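Local coordinates for protein cellulase CEL9M (Clostridium cellulolyticum, PDB 1IA6) that probably hydrolyses internal beta-1,4-glucosidic linkages of cellulose and related beta-glucans, as a family 9 glycoside hydrolase that carries zinc and calcium ions, at residues M165-K170 with A217-T222; Y104-H109 with L181-E186; T228-A233 with A268-K273; M190-Q195 with E234-L239. All blocks are in the same frame, centred on the assembly; numbering follows the deposited sequence.

Contact 1 of 4, residues M165-K170 with A217-T222; sequences MYLNYK and ATWLYT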
# COMPACT_ATOMS: atom_id res chain seq x y z
N MET A 165 -13.14 3.95 -2.89
CA MET A 165 -13.22 5.39 -3.15
C MET A 165 -14.70 5.77 -3.26
O MET A 165 -15.11 6.83 -2.78
CB MET A 165 -12.48 5.76 -4.44
CG MET A 165 -12.37 7.26 -4.65
SD MET A 165 -11.56 8.07 -3.25
CE MET A 165 -11.04 9.62 -3.98
N TYR A 166 -15.50 4.92 -3.90
CA TYR A 166 -16.93 5.20 -4.01
C TYR A 166 -17.49 5.35 -2.60
O TYR A 166 -18.21 6.30 -2.31
CB TYR A 166 -17.65 4.05 -4.73
CG TYR A 166 -19.14 4.02 -4.49
CD1 TYR A 166 -19.99 4.95 -5.09
CD2 TYR A 166 -19.71 3.08 -3.62
CE1 TYR A 166 -21.37 4.94 -4.83
CE2 TYR A 166 -21.08 3.06 -3.35
CZ TYR A 166 -21.90 4.00 -3.96
OH TYR A 166 -23.26 4.01 -3.69
N LEU A 167 -17.15 4.41 -1.73
CA LEU A 167 -17.63 4.42 -0.35
C LEU A 167 -17.13 5.63 0.45
O LEU A 167 -17.87 6.18 1.25
CB LEU A 167 -17.22 3.13 0.36
CG LEU A 167 -17.86 1.85 -0.19
CD1 LEU A 167 -17.17 0.62 0.40
CD2 LEU A 167 -19.35 1.85 0.14
N ASN A 168 -15.88 6.03 0.21
CA ASN A 168 -15.30 7.15 0.93
C ASN A 168 -15.56 8.53 0.32
O ASN A 168 -15.38 9.54 0.98
CB ASN A 168 -13.77 6.98 1.06
CG ASN A 168 -13.37 5.80 1.92
OD1 ASN A 168 -13.98 5.53 2.95
ND2 ASN A 168 -12.31 5.09 1.50
N TYR A 169 -15.99 8.57 -0.94
CA TYR A 169 -16.19 9.84 -1.63
C TYR A 169 -17.62 10.19 -2.04
O TYR A 169 -17.88 11.31 -2.49
CB TYR A 169 -15.30 9.85 -2.88
CG TYR A 169 -14.71 11.19 -3.25
CD1 TYR A 169 -13.83 11.85 -2.40
CD2 TYR A 169 -14.99 11.78 -4.49
CE1 TYR A 169 -13.23 13.05 -2.76
CE2 TYR A 169 -14.40 12.98 -4.86
CZ TYR A 169 -13.52 13.61 -4.00
OH TYR A 169 -12.91 14.79 -4.38
N LYS A 170 -18.54 9.24 -1.89
CA LYS A 170 -19.93 9.46 -2.29
C LYS A 170 -20.61 10.69 -1.67
O LYS A 170 -21.49 11.28 -2.29
CB LYS A 170 -20.77 8.21 -2.00
CG LYS A 170 -20.83 7.83 -0.53
CD LYS A 170 -21.42 6.43 -0.34
CE LYS A 170 -22.87 6.36 -0.80
NZ LYS A 170 -23.46 5.01 -0.56
N ALA A 217 -14.50 -8.75 -4.38
CA ALA A 217 -15.90 -9.15 -4.34
C ALA A 217 -16.58 -8.71 -3.05
O ALA A 217 -17.73 -8.28 -3.07
CB ALA A 217 -16.02 -10.66 -4.51
N THR A 218 -15.89 -8.81 -1.91
CA THR A 218 -16.50 -8.41 -0.65
C THR A 218 -16.81 -6.91 -0.64
O THR A 218 -17.81 -6.48 -0.06
CB THR A 218 -15.63 -8.75 0.58
OG1 THR A 218 -14.43 -7.97 0.58
CG2 THR A 218 -15.27 -10.24 0.59
N TRP A 219 -15.96 -6.11 -1.28
CA TRP A 219 -16.21 -4.67 -1.32
C TRP A 219 -17.37 -4.33 -2.25
O TRP A 219 -18.16 -3.44 -1.95
CB TRP A 219 -14.93 -3.92 -1.72
CG TRP A 219 -13.95 -3.89 -0.60
CD1 TRP A 219 -12.75 -4.53 -0.54
CD2 TRP A 219 -14.14 -3.26 0.68
NE1 TRP A 219 -12.18 -4.35 0.70
CE2 TRP A 219 -13.01 -3.57 1.47
CE3 TRP A 219 -15.16 -2.47 1.23
CZ2 TRP A 219 -12.87 -3.12 2.78
CZ3 TRP A 219 -15.01 -2.02 2.54
CH2 TRP A 219 -13.88 -2.35 3.31
N LEU A 220 -17.47 -5.03 -3.37
CA LEU A 220 -18.57 -4.77 -4.28
C LEU A 220 -19.88 -5.13 -3.59
O LEU A 220 -20.92 -4.52 -3.85
CB LEU A 220 -18.39 -5.57 -5.58
CG LEU A 220 -17.41 -4.87 -6.54
CD1 LEU A 220 -16.97 -5.82 -7.64
CD2 LEU A 220 -18.07 -3.63 -7.12
N TYR A 221 -19.84 -6.11 -2.69
CA TYR A 221 -21.04 -6.48 -1.95
C TYR A 221 -21.41 -5.33 -1.00
O TYR A 221 -22.56 -4.92 -0.93
CB TYR A 221 -20.83 -7.75 -1.12
CG TYR A 221 -22.00 -8.04 -0.21
CD1 TYR A 221 -23.24 -8.42 -0.73
CD2 TYR A 221 -21.89 -7.88 1.17
CE1 TYR A 221 -24.34 -8.64 0.11
CE2 TYR A 221 -22.98 -8.09 2.02
CZ TYR A 221 -24.20 -8.47 1.48
OH TYR A 221 -25.28 -8.68 2.31
N THR A 222 -20.43 -4.84 -0.26
CA THR A 222 -20.67 -3.75 0.68
C THR A 222 -21.27 -2.52 -0.02
O THR A 222 -22.12 -1.83 0.54
CB THR A 222 -19.37 -3.34 1.39
OG1 THR A 222 -18.85 -4.45 2.13
CG2 THR A 222 -19.62 -2.17 2.35
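Thr222, which faces Leu167 across the contact, has its hydroxyl engaged away from that leucine: OG1 accepts a hydrogen bond from Arg266 NH2, and Thr218 O, one helical turn back, lies 3.2 Å from Thr222 OG1 as a possible second partner. With OG1 beside the backbone N (chi1 -61°), the methyl CG2 stands anti to that nitrogen and is left to meet the neighbouring helix. No polar bond crosses between the segments, and the junction is purely apolar, burying 111 Å² in total.

Most of that surface belongs to Leu167, whose CA-CB bond points at 217-222. Its CD1 does all the touching. This methyl lies 3.8 Å from Trp219 CE3 and 4.0 Å from Trp219 CZ3, so it meets the benzo part of the indole, approaching it obliquely. The same methyl is 4.2 Å from Thr222 CG2, a looser contact, so CD1 faces the indole and the threonine methyl together. Trp219 starts from a CB that does not face the other helix, but its six-membered ring swings closer.

The indole is embedded well beyond this contact. Trp215 and Tyr79 meet it edge-to-face. The guanidinium of Arg266 has two roles, cation-pi with Trp219 and the hydrogen bond to Thr222 OG1. Tyr79, on helix 64-80, also touches Leu167 and Thr222.

The two segments run in roughly the same direction, and helix 174-193 separates their helices in the sequence. Parallel packing of next-but-one helices in this way is characteristic of the (alpha/alpha)6 barrel of family 9 glycoside hydrolases.

Contact 2 of 4, residues Y104-H109 with L181-E186; sequences YFLKSH and LNAAKE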
# COMPACT_ATOMS: atom_id res chain seq x y z
N TYR A 104 -5.80 8.16 -11.89
CA TYR A 104 -4.89 7.39 -12.72
C TYR A 104 -5.52 6.08 -13.17
O TYR A 104 -5.43 5.70 -14.34
CB TYR A 104 -3.58 7.15 -11.95
CG TYR A 104 -2.60 6.20 -12.59
CD1 TYR A 104 -2.06 6.45 -13.85
CD2 TYR A 104 -2.17 5.06 -11.91
CE1 TYR A 104 -1.12 5.59 -14.42
CE2 TYR A 104 -1.24 4.19 -12.46
CZ TYR A 104 -0.71 4.46 -13.72
OH TYR A 104 0.21 3.60 -14.27
N PHE A 105 -6.18 5.38 -12.25
CA PHE A 105 -6.83 4.12 -12.61
C PHE A 105 -7.90 4.32 -13.67
O PHE A 105 -8.03 3.51 -14.60
CB PHE A 105 -7.46 3.46 -11.38
CG PHE A 105 -6.48 3.13 -10.29
CD1 PHE A 105 -5.16 2.77 -10.59
CD2 PHE A 105 -6.87 3.16 -8.96
CE1 PHE A 105 -4.25 2.45 -9.58
CE2 PHE A 105 -5.97 2.85 -7.94
CZ PHE A 105 -4.66 2.49 -8.25
N LEU A 106 -8.68 5.39 -13.54
CA LEU A 106 -9.74 5.68 -14.50
C LEU A 106 -9.18 5.98 -15.88
O LEU A 106 -9.71 5.51 -16.89
CB LEU A 106 -10.60 6.84 -14.01
CG LEU A 106 -11.49 6.55 -12.79
CD1 LEU A 106 -12.21 7.82 -12.35
CD2 LEU A 106 -12.49 5.46 -13.14
N LYS A 107 -8.10 6.76 -15.94
CA LYS A 107 -7.47 7.10 -17.22
C LYS A 107 -6.87 5.85 -17.87
O LYS A 107 -6.81 5.75 -19.10
CB LYS A 107 -6.38 8.15 -17.00
CG LYS A 107 -6.94 9.50 -16.55
CD LYS A 107 -5.86 10.44 -16.05
CE LYS A 107 -4.88 10.83 -17.14
NZ LYS A 107 -3.88 11.81 -16.63
N SER A 108 -6.44 4.91 -17.05
CA SER A 108 -5.83 3.67 -17.54
C SER A 108 -6.86 2.64 -18.02
O SER A 108 -6.49 1.56 -18.47
CB SER A 108 -4.97 3.04 -16.44
OG SER A 108 -3.95 3.93 -16.01
N HIS A 109 -8.14 2.99 -17.93
CA HIS A 109 -9.23 2.10 -18.35
C HIS A 109 -10.01 2.83 -19.46
O HIS A 109 -11.13 3.31 -19.23
CB HIS A 109 -10.14 1.82 -17.14
CG HIS A 109 -11.22 0.81 -17.39
ND1 HIS A 109 -10.97 -0.43 -17.93
CD2 HIS A 109 -12.55 0.84 -17.11
CE1 HIS A 109 -12.09 -1.12 -17.98
NE2 HIS A 109 -13.06 -0.37 -17.49
N LEU A 181 -17.20 3.42 -8.98
CA LEU A 181 -17.89 2.15 -8.79
C LEU A 181 -18.14 1.45 -10.13
O LEU A 181 -17.97 0.23 -10.24
CB LEU A 181 -19.22 2.35 -8.06
CG LEU A 181 -20.00 1.07 -7.71
CD1 LEU A 181 -19.17 0.21 -6.77
CD2 LEU A 181 -21.33 1.43 -7.07
N ASN A 182 -18.55 2.20 -11.15
CA ASN A 182 -18.79 1.59 -12.45
C ASN A 182 -17.50 0.98 -12.99
O ASN A 182 -17.51 -0.12 -13.55
CB ASN A 182 -19.35 2.61 -13.45
CG ASN A 182 -20.79 2.99 -13.15
OD1 ASN A 182 -21.53 2.21 -12.55
ND2 ASN A 182 -21.19 4.18 -13.57
N ALA A 183 -16.38 1.68 -12.83
CA ALA A 183 -15.10 1.16 -13.30
C ALA A 183 -14.73 -0.07 -12.48
O ALA A 183 -14.22 -1.05 -13.02
CB ALA A 183 -14.01 2.23 -13.17
N ALA A 184 -14.98 -0.01 -11.18
CA ALA A 184 -14.67 -1.12 -10.29
C ALA A 184 -15.41 -2.39 -10.71
O ALA A 184 -14.86 -3.49 -10.65
CB ALA A 184 -15.03 -0.76 -8.85
N LYS A 185 -16.66 -2.23 -11.12
CA LYS A 185 -17.46 -3.37 -11.55
C LYS A 185 -16.89 -3.99 -12.81
O LYS A 185 -16.85 -5.22 -12.94
CB LYS A 185 -18.91 -2.95 -11.82
CG LYS A 185 -19.72 -2.64 -10.57
CD LYS A 185 -21.11 -2.16 -10.96
CE LYS A 185 -21.96 -1.85 -9.74
NZ LYS A 185 -23.31 -1.34 -10.13
N GLU A 186 -16.44 -3.14 -13.72
CA GLU A 186 -15.88 -3.62 -14.98
C GLU A 186 -14.53 -4.31 -14.81
O GLU A 186 -14.26 -5.32 -15.46
CB GLU A 186 -15.74 -2.46 -15.97
CG GLU A 186 -17.05 -1.73 -16.23
CD GLU A 186 -16.91 -0.66 -17.29
OE1 GLU A 186 -15.85 -0.01 -17.35
OE2 GLU A 186 -17.87 -0.46 -18.06
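One hydrogen bond crosses between the segments: His109 NE2 donates to Glu186 OE1 over 2.8 Å, bent to 145° at the hydrogen. The oxygen lies at the edge of the imidazole, close to the ring plane, whereas NE2 meets OE1 on the anti side and 29° out of the carboxylate plane. Ring and carboxylate are steeply inclined to each other. With CG of His109 trans to the backbone N (chi1 -174°), the imidazole reaches across to the helix, while the extended Glu186 chain brings OE1 up to it. Because His109 ND1 is also hydrogen-bonded, to Thr114 O, both ring nitrogens face oxygen acceptors; this would favour a protonated imidazole and fixes the rotation of the ring.

The apolar part is small and close. Leu106 CD2 rests 3.6 Å from Ala183 CB, whose short side chain lets the backbones approach, with the CA atoms of Leu106 and Ala183 7.1 Å apart. The imidazole borders the same methyl obliquely, with His109 CD2 4.4 Å from Ala183 CB.

A His-carboxylate hydrogen bond beside leucine-alanine packing thus ties the last turn of helix 91-107 and the loop just after it to the middle of helix 174-193, in the helical barrel typical of family 9.

Contact 3 of 4, residues T228-A233 with A268-K273; sequences TYITDA and AQITGK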
# COMPACT_ATOMS: atom_id res chain seq x y z
N THR A 228 -24.72 -11.89 -4.99
CA THR A 228 -23.97 -12.65 -5.98
C THR A 228 -22.47 -12.49 -5.81
O THR A 228 -21.70 -13.41 -6.08
CB THR A 228 -24.35 -12.24 -7.42
OG1 THR A 228 -24.16 -10.83 -7.57
CG2 THR A 228 -25.79 -12.60 -7.71
N TYR A 229 -22.04 -11.31 -5.36
CA TYR A 229 -20.62 -11.06 -5.16
C TYR A 229 -20.05 -11.94 -4.05
O TYR A 229 -18.89 -12.35 -4.11
CB TYR A 229 -20.37 -9.59 -4.84
CG TYR A 229 -20.54 -8.69 -6.04
CD1 TYR A 229 -19.67 -8.78 -7.13
CD2 TYR A 229 -21.56 -7.74 -6.09
CE1 TYR A 229 -19.82 -7.96 -8.24
CE2 TYR A 229 -21.72 -6.91 -7.20
CZ TYR A 229 -20.84 -7.03 -8.27
OH TYR A 229 -20.98 -6.21 -9.36
N ILE A 230 -20.85 -12.23 -3.03
CA ILE A 230 -20.37 -13.07 -1.94
C ILE A 230 -20.33 -14.52 -2.40
O ILE A 230 -19.48 -15.29 -1.98
CB ILE A 230 -21.26 -12.92 -0.68
CG1 ILE A 230 -21.22 -11.47 -0.18
CG2 ILE A 230 -20.78 -13.86 0.43
CD1 ILE A 230 -19.82 -10.93 0.11
N THR A 231 -21.26 -14.88 -3.29
CA THR A 231 -21.27 -16.24 -3.82
C THR A 231 -19.94 -16.43 -4.57
O THR A 231 -19.30 -17.47 -4.45
CB THR A 231 -22.46 -16.45 -4.78
OG1 THR A 231 -23.69 -16.27 -4.06
CG2 THR A 231 -22.44 -17.85 -5.37
N ASP A 232 -19.53 -15.40 -5.32
CA ASP A 232 -18.27 -15.46 -6.06
C ASP A 232 -17.10 -15.54 -5.09
O ASP A 232 -16.21 -16.38 -5.23
CB ASP A 232 -18.05 -14.19 -6.91
CG ASP A 232 -18.92 -14.14 -8.15
OD1 ASP A 232 -19.53 -15.16 -8.50
OD2 ASP A 232 -18.96 -13.06 -8.78
N ALA A 233 -17.10 -14.65 -4.10
CA ALA A 233 -16.03 -14.59 -3.11
C ALA A 233 -15.74 -15.91 -2.42
O ALA A 233 -14.58 -16.30 -2.29
CB ALA A 233 -16.34 -13.51 -2.08
N ALA A 268 -15.64 -13.36 7.15
CA ALA A 268 -16.10 -13.80 8.46
C ALA A 268 -17.17 -12.83 8.93
O ALA A 268 -18.20 -13.22 9.47
CB ALA A 268 -14.93 -13.81 9.45
N GLN A 269 -16.92 -11.54 8.69
CA GLN A 269 -17.84 -10.47 9.08
C GLN A 269 -19.15 -10.52 8.30
O GLN A 269 -20.23 -10.36 8.86
CB GLN A 269 -17.16 -9.12 8.85
CG GLN A 269 -17.96 -7.91 9.31
CD GLN A 269 -17.19 -6.62 9.12
OE1 GLN A 269 -15.96 -6.62 9.04
NE2 GLN A 269 -17.91 -5.50 9.08
N ILE A 270 -19.04 -10.77 7.00
CA ILE A 270 -20.19 -10.82 6.10
C ILE A 270 -21.00 -12.12 6.12
O ILE A 270 -22.23 -12.07 6.06
CB ILE A 270 -19.73 -10.54 4.65
CG1 ILE A 270 -19.14 -9.13 4.57
CG2 ILE A 270 -20.90 -10.69 3.68
CD1 ILE A 270 -18.48 -8.83 3.24
N THR A 271 -20.33 -13.26 6.21
CA THR A 271 -21.01 -14.55 6.20
C THR A 271 -21.18 -15.20 7.57
O THR A 271 -22.07 -16.03 7.76
CB THR A 271 -20.27 -15.56 5.31
OG1 THR A 271 -19.06 -15.97 5.97
CG2 THR A 271 -19.92 -14.95 3.97
N GLY A 272 -20.32 -14.83 8.50
CA GLY A 272 -20.38 -15.40 9.84
C GLY A 272 -19.95 -16.85 9.90
O GLY A 272 -20.06 -17.49 10.95
N LYS A 273 -19.44 -17.38 8.79
CA LYS A 273 -19.00 -18.78 8.73
C LYS A 273 -17.75 -19.08 9.55
O LYS A 273 -16.79 -18.31 9.56
CB LYS A 273 -18.79 -19.21 7.29
CG LYS A 273 -20.07 -19.34 6.48
CD LYS A 273 -19.78 -19.93 5.11
CE LYS A 273 -21.03 -20.12 4.30
NZ LYS A 273 -20.72 -20.71 2.97
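Ile230 has 62 Å² buried against 268-273, more than either of its partners, and it uses both of its branches. The longer branch reaches Ile270: CD1 of Ile230 lies 3.7 Å from Ile270 CG2 and 4.0 Å from Ile270 CD1. The shorter one turns to the next residue, Ile230 CG2 standing 3.8 Å from Thr271 CG2. This division follows from chi1 of -62°, which puts CG1 beside the backbone N of Ile230 and CG2 anti to it. All these meetings are methyl against aliphatic carbon, and the side chains pass one another at a slant.

They join the first turn of helix 228-236 to the last turn of helix 260-271, at the surface of the helical barrel of the family 9 module. Tyr221 of helix 210-224 touches both isoleucines, filling in beside the pair.

Thr271 divides its roles. While its methyl meets Ile230, its hydroxyl works in its own chain: OG1 donates to Leu267 O and accepts from Lys273 N at 3.2 Å, nearly straight at 168°. The latter bond closes an ST turn round Gly272, whose positive phi takes the chain out of the helix. Lys273, held by that turn, occupies the N-cap position of helix 274-289, and its NZ forms a salt bridge with Glu234.

Contact 4 of 4, residues M190-Q195 with E234-L239; sequences MGKANQ and EQFITL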
# COMPACT_ATOMS: atom_id res chain seq x y z
N MET A 190 -13.58 -8.21 -15.66
CA MET A 190 -12.43 -8.62 -16.47
C MET A 190 -11.61 -9.65 -15.72
O MET A 190 -11.16 -10.65 -16.29
CB MET A 190 -11.53 -7.42 -16.78
CG MET A 190 -12.11 -6.40 -17.75
SD MET A 190 -11.02 -4.96 -17.88
CE MET A 190 -9.54 -5.71 -18.54
N GLY A 191 -11.39 -9.39 -14.43
CA GLY A 191 -10.60 -10.28 -13.61
C GLY A 191 -11.14 -11.69 -13.46
O GLY A 191 -10.37 -12.64 -13.40
N LYS A 192 -12.46 -11.84 -13.38
CA LYS A 192 -13.00 -13.18 -13.23
C LYS A 192 -13.27 -13.86 -14.57
O LYS A 192 -13.37 -15.09 -14.64
CB LYS A 192 -14.26 -13.18 -12.36
CG LYS A 192 -15.51 -12.60 -12.97
CD LYS A 192 -16.69 -12.94 -12.06
CE LYS A 192 -18.01 -12.40 -12.59
NZ LYS A 192 -19.15 -12.86 -11.74
N ALA A 193 -13.36 -13.06 -15.63
CA ALA A 193 -13.61 -13.59 -16.97
C ALA A 193 -12.42 -14.41 -17.48
O ALA A 193 -12.60 -15.49 -18.04
CB ALA A 193 -13.91 -12.45 -17.93
N ASN A 194 -11.21 -13.88 -17.30
CA ASN A 194 -9.98 -14.56 -17.71
C ASN A 194 -9.08 -14.55 -16.48
O ASN A 194 -8.54 -13.51 -16.10
CB ASN A 194 -9.30 -13.80 -18.85
CG ASN A 194 -8.18 -14.60 -19.49
OD1 ASN A 194 -7.43 -15.29 -18.81
ND2 ASN A 194 -8.05 -14.49 -20.81
N GLN A 195 -8.91 -15.72 -15.87
CA GLN A 195 -8.14 -15.83 -14.64
C GLN A 195 -6.67 -16.19 -14.74
O GLN A 195 -6.28 -17.15 -15.40
CB GLN A 195 -8.86 -16.81 -13.71
CG GLN A 195 -10.16 -16.24 -13.15
CD GLN A 195 -11.03 -17.27 -12.46
OE1 GLN A 195 -10.54 -18.25 -11.92
NE2 GLN A 195 -12.34 -17.03 -12.46
N GLU A 234 -16.78 -16.60 -1.97
CA GLU A 234 -16.57 -17.87 -1.28
C GLU A 234 -15.94 -18.92 -2.18
O GLU A 234 -15.24 -19.81 -1.71
CB GLU A 234 -17.90 -18.38 -0.71
CG GLU A 234 -18.53 -17.42 0.29
CD GLU A 234 -19.36 -18.12 1.33
OE1 GLU A 234 -18.78 -18.84 2.17
OE2 GLU A 234 -20.60 -17.97 1.31
N GLN A 235 -16.17 -18.80 -3.48
CA GLN A 235 -15.62 -19.73 -4.44
C GLN A 235 -14.16 -19.38 -4.78
O GLN A 235 -13.31 -20.26 -4.83
CB GLN A 235 -16.47 -19.72 -5.71
CG GLN A 235 -15.97 -20.62 -6.82
CD GLN A 235 -16.77 -20.46 -8.10
OE1 GLN A 235 -16.21 -20.26 -9.18
NE2 GLN A 235 -18.10 -20.54 -7.99
N PHE A 236 -13.89 -18.10 -4.98
CA PHE A 236 -12.53 -17.67 -5.33
C PHE A 236 -11.50 -17.82 -4.22
O PHE A 236 -10.35 -18.15 -4.48
CB PHE A 236 -12.54 -16.21 -5.79
CG PHE A 236 -13.33 -15.97 -7.04
CD1 PHE A 236 -13.28 -16.87 -8.10
CD2 PHE A 236 -14.12 -14.83 -7.17
CE1 PHE A 236 -14.01 -16.64 -9.27
CE2 PHE A 236 -14.84 -14.59 -8.33
CZ PHE A 236 -14.79 -15.50 -9.38
N ILE A 237 -11.91 -17.60 -2.98
CA ILE A 237 -10.95 -17.70 -1.88
C ILE A 237 -10.47 -19.14 -1.65
O ILE A 237 -9.44 -19.35 -1.00
CB ILE A 237 -11.53 -17.12 -0.58
CG1 ILE A 237 -10.39 -16.88 0.42
CG2 ILE A 237 -12.57 -18.07 0.01
CD1 ILE A 237 -10.80 -16.07 1.64
N THR A 238 -11.20 -20.11 -2.18
CA THR A 238 -10.84 -21.52 -2.02
C THR A 238 -10.13 -22.11 -3.23
O THR A 238 -9.88 -23.31 -3.28
CB THR A 238 -12.07 -22.39 -1.72
OG1 THR A 238 -12.96 -22.35 -2.84
CG2 THR A 238 -12.79 -21.90 -0.48
N LEU A 239 -9.82 -21.27 -4.22
CA LEU A 239 -9.14 -21.74 -5.42
C LEU A 239 -7.70 -22.15 -5.11
O LEU A 239 -6.91 -21.36 -4.60
CB LEU A 239 -9.13 -20.66 -6.50
CG LEU A 239 -10.43 -20.29 -7.22
CD1 LEU A 239 -10.17 -19.13 -8.17
CD2 LEU A 239 -10.96 -21.50 -7.98
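Lys192 and Phe236 mark the closest approach of the two backbones, their CA atoms 9.1 Å apart, and in both segments a helix is giving way to loop. Helix 174-193 stops before Asn194, the first residue to leave helical torsions. On the other side helical backbone runs into a type I beta turn from Phe236 to Leu239, closed by Leu239 N to Phe236 O at 3.2 Å. The contact therefore joins the C-terminal parts of two helices of the (alpha/alpha)6 barrel fold of family 9 enzymes.

Phe236 is the central side chain, and the far end of its ring abuts both Lys192 and Gln195 through the adjacent atoms CZ and CE1. CZ of Phe236 lies 3.8 Å from Lys192 CB, so it is chiefly the base of the lysine that touches the ring, with Lys192 CD looser at 4.2 Å. The end of the extended chain then leads away, and Lys192 NZ makes a salt bridge with Asp232 OD2. CE1 of Phe236 stands 3.6 Å from Gln195 NE2, amide and ring planes 89° apart. Further in, Phe236 packs on Leu213 of helix 210-224, and its side chain is about 8 Å from those of Asp211 and Asp212, two ligands of the bound calcium.

The amide is held from its own segment, with Gln195 NE2 donating to Lys192 O over 3.1 Å at 154°, in the carbonyl plane and on a lone pair. This bond bridges the end of the helix and fixes the amide's orientation. It leaves Gln195 OE1 directed to the turn, 3.9 Å from Leu239 CD1.

Overall arrangement
The four contacts form a continuous network. Contacts 1 and 2, with centres 13 Å apart, meet through Tyr166 CG and Leu181 CB at 3.9 Å. Contacts 1 and 3, 15 Å apart, are joined where Tyr221 CG lies 3.5 Å from Ile230 CG1. Contacts 3 and 4, 14 Å apart, share helix 228-236 and are linked by two salt bridges, Lys273 to Glu234 and Asp232 to Lys192. Contacts 2 and 4 share helix 174-193 and touch, His109 CE1 lying 4.0 Å from Met190 SD. The calcium ion lies about 11 Å from the Phe236 side chain and about 13 Å from that of Trp219, whereas contacts 2 and 3 are remote from the known metal and active sites.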